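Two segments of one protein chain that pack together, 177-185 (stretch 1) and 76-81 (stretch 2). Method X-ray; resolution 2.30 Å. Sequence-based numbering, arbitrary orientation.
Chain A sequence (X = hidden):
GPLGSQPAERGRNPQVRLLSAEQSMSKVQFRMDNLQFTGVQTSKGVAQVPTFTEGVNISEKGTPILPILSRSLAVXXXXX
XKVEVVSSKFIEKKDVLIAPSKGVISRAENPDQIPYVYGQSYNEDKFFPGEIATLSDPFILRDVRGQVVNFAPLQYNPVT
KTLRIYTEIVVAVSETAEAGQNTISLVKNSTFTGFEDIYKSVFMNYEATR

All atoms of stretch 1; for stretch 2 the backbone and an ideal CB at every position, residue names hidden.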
# COMPACT_ATOMS: atom_id res chain seq x y z
N ALA A 177 -31.69 -15.20 -1.07
CA ALA A 177 -32.10 -16.09 -2.16
C ALA A 177 -31.74 -15.47 -3.52
O ALA A 177 -31.94 -16.08 -4.56
CB ALA A 177 -33.60 -16.36 -2.08
N GLU A 178 -31.20 -14.24 -3.49
CA GLU A 178 -30.81 -13.48 -4.67
C GLU A 178 -29.36 -13.72 -5.09
O GLU A 178 -28.48 -13.87 -4.24
CB GLU A 178 -30.99 -11.98 -4.43
CG GLU A 178 -32.41 -11.49 -4.50
CD GLU A 178 -32.63 -10.17 -3.79
OE1 GLU A 178 -33.41 -10.16 -2.81
OE2 GLU A 178 -32.02 -9.16 -4.21
N ALA A 179 -29.13 -13.72 -6.41
CA ALA A 179 -27.79 -13.84 -6.98
C ALA A 179 -27.06 -12.51 -6.77
O ALA A 179 -27.67 -11.44 -6.94
CB ALA A 179 -27.88 -14.18 -8.46
N GLY A 180 -25.81 -12.60 -6.34
CA GLY A 180 -25.01 -11.42 -6.02
C GLY A 180 -24.30 -10.74 -7.17
O GLY A 180 -24.08 -11.34 -8.22
N GLN A 181 -23.93 -9.47 -6.94
CA GLN A 181 -23.14 -8.65 -7.86
C GLN A 181 -21.70 -9.03 -7.67
O GLN A 181 -21.33 -9.37 -6.55
CB GLN A 181 -23.33 -7.14 -7.56
CG GLN A 181 -24.72 -6.59 -7.70
CD GLN A 181 -24.99 -6.16 -9.12
OE1 GLN A 181 -25.37 -6.97 -9.98
NE2 GLN A 181 -24.92 -4.85 -9.39
N ASN A 182 -20.88 -8.97 -8.73
CA ASN A 182 -19.44 -9.23 -8.69
C ASN A 182 -19.12 -10.58 -8.00
O ASN A 182 -18.53 -10.61 -6.91
CB ASN A 182 -18.73 -8.05 -7.99
CG ASN A 182 -17.27 -7.92 -8.29
OD1 ASN A 182 -16.77 -8.46 -9.28
ND2 ASN A 182 -16.57 -7.16 -7.48
N THR A 183 -19.57 -11.69 -8.63
CA THR A 183 -19.41 -13.06 -8.14
C THR A 183 -18.31 -13.78 -8.93
O THR A 183 -18.09 -13.48 -10.10
CB THR A 183 -20.74 -13.82 -8.16
OG1 THR A 183 -21.36 -13.67 -9.44
CG2 THR A 183 -21.69 -13.35 -7.06
N ILE A 184 -17.64 -14.75 -8.27
CA ILE A 184 -16.50 -15.51 -8.81
C ILE A 184 -16.87 -16.87 -9.45
O ILE A 184 -17.96 -17.41 -9.20
CB ILE A 184 -15.42 -15.75 -7.71
CG1 ILE A 184 -15.77 -15.10 -6.35
CG2 ILE A 184 -14.04 -15.32 -8.22
CD1 ILE A 184 -15.61 -16.00 -5.15
N SER A 185 -15.92 -17.41 -10.25
CA SER A 185 -15.92 -18.69 -10.97
C SER A 185 -17.16 -18.89 -11.82
O SER A 185 -17.05 -19.37 -12.95
CB SER A 185 -15.75 -19.85 -10.00
OG SER A 185 -14.60 -19.69 -9.19
N UNK A 76 -20.36 -14.73 0.92
CA UNK A 76 -20.77 -15.77 -0.03
C UNK A 76 -20.13 -15.56 -1.40
O UNK A 76 -19.91 -14.42 -1.82
CB UNK A 76 -22.29 -15.79 -0.17
N UNK A 77 -19.85 -16.66 -2.10
CA UNK A 77 -19.21 -16.66 -3.41
C UNK A 77 -20.20 -16.39 -4.55
O UNK A 77 -19.80 -15.86 -5.59
CB UNK A 77 -18.51 -18.00 -3.64
N UNK A 78 -21.49 -16.78 -4.38
CA UNK A 78 -22.51 -16.67 -5.43
C UNK A 78 -23.76 -15.83 -5.08
O UNK A 78 -24.42 -15.36 -6.00
CB UNK A 78 -22.96 -18.08 -5.81
N UNK A 79 -24.11 -15.69 -3.78
CA UNK A 79 -25.36 -15.00 -3.43
C UNK A 79 -25.17 -13.59 -2.86
O UNK A 79 -24.12 -13.26 -2.29
CB UNK A 79 -26.13 -15.84 -2.41
N UNK A 80 -26.23 -12.76 -3.02
CA UNK A 80 -26.32 -11.39 -2.53
C UNK A 80 -26.49 -11.39 -1.02
O UNK A 80 -27.31 -12.15 -0.50
CB UNK A 80 -27.48 -10.65 -3.20
N UNK A 81 -25.69 -10.58 -0.33
CA UNK A 81 -25.73 -10.52 1.13
C UNK A 81 -26.69 -9.43 1.62
O UNK A 81 -27.00 -8.49 0.89
CB UNK A 81 -24.33 -10.27 1.69

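The two segments meet largely through backbone, and the pairing is short. Ala 179 lies opposite position 79 as an antiparallel, non-hydrogen-bonded pair with CA atoms 4.5 Å apart. The amides and carbonyls on either side of it make the hydrogen bonds.

At position 76 the ideal CB has nothing of stretch 1 within 5.5 Å, so the contact itself sets little preference. A small polar residue would be suitable if it could serve free amides further along its own segment. The residue is Ser 76, with chi1 t; its OG accepts a hydrogen bond from the amide N of position 79 at 3.2 Å and a weak one from the amide N of position 78 at 3.5 Å, bracing the turn that leads into the strand.

Position 77 points its CB sideways, 3.8 Å from CD1 of Ile 184. An aliphatic residue would suit this neighbour, as would a longer polar one whose methylenes could lie against the isoleucine while its end reached open space. It is Glu 77, and it takes the second course: CG lies 3.8 Å from Ile 184 CD1, and the carboxylate leads away. Its backbone O also comes within 3.4 Å of Thr 183 CB.

At position 78 the CB points away, and Thr 183 CG2 is 5.1 Å from it. Many residues would fit, with polar ones at ease; the backbone matters more, since its O accepts a straight hydrogen bond from Gly 180 N at 3.1 Å. The residue is Thr 78, chi1 p, whose side chain stays at least 5.0 Å from stretch 1.

Position 79 has extended angles, and its CB leads away overall although it lies 3.6 Å from Glu 178 O. A long side chain could therefore leave freely, and charged or polar types would be natural. Arg 79 does this, touching stretch 1 near its base, its guanidinium clear of it.

Position 80 faces stretch 1 directly. Its ideal CB lies 3.5 Å from Glu 178 O, 3.8 Å from Ala 179 O and 3.8 Å from Gly 180 CA, so a small residue suits this close approach best. Ala 80 fits, its CB also 3.9 Å from Glu 178 CB, and its amide N donates to Glu 178 O at 2.8 Å. The absence of a side chain at Gly 180 helps: a CB there would lie 3.1 Å from Ala 80 N.

Position 81 points away, so most side chains would suit; Met 81 makes no contact.

Stretch 2, residues 76-81: SETRAM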
# COMPACT_ATOMS: atom_id res chain seq x y z
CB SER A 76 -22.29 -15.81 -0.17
OG SER A 76 -22.70 -16.78 -1.12
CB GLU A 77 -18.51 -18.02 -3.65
CG GLU A 77 -17.33 -18.31 -2.74
CD GLU A 77 -17.61 -18.66 -1.29
OE1 GLU A 77 -18.66 -19.29 -1.01
OE2 GLU A 77 -16.77 -18.31 -0.43
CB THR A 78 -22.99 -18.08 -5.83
OG1 THR A 78 -23.45 -18.77 -4.67
CG2 THR A 78 -21.91 -18.90 -6.54
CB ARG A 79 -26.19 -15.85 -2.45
CG ARG A 79 -27.02 -16.91 -3.17
CD ARG A 79 -27.53 -17.99 -2.23
NE ARG A 79 -26.44 -18.78 -1.66
CZ ARG A 79 -26.12 -20.01 -2.03
NH1 ARG A 79 -26.82 -20.63 -2.97
NH2 ARG A 79 -25.10 -20.64 -1.45
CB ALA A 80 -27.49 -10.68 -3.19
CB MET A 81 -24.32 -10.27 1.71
CG MET A 81 -23.27 -11.28 1.25
SD MET A 81 -23.54 -12.98 1.81
CE MET A 81 -23.14 -12.86 3.53
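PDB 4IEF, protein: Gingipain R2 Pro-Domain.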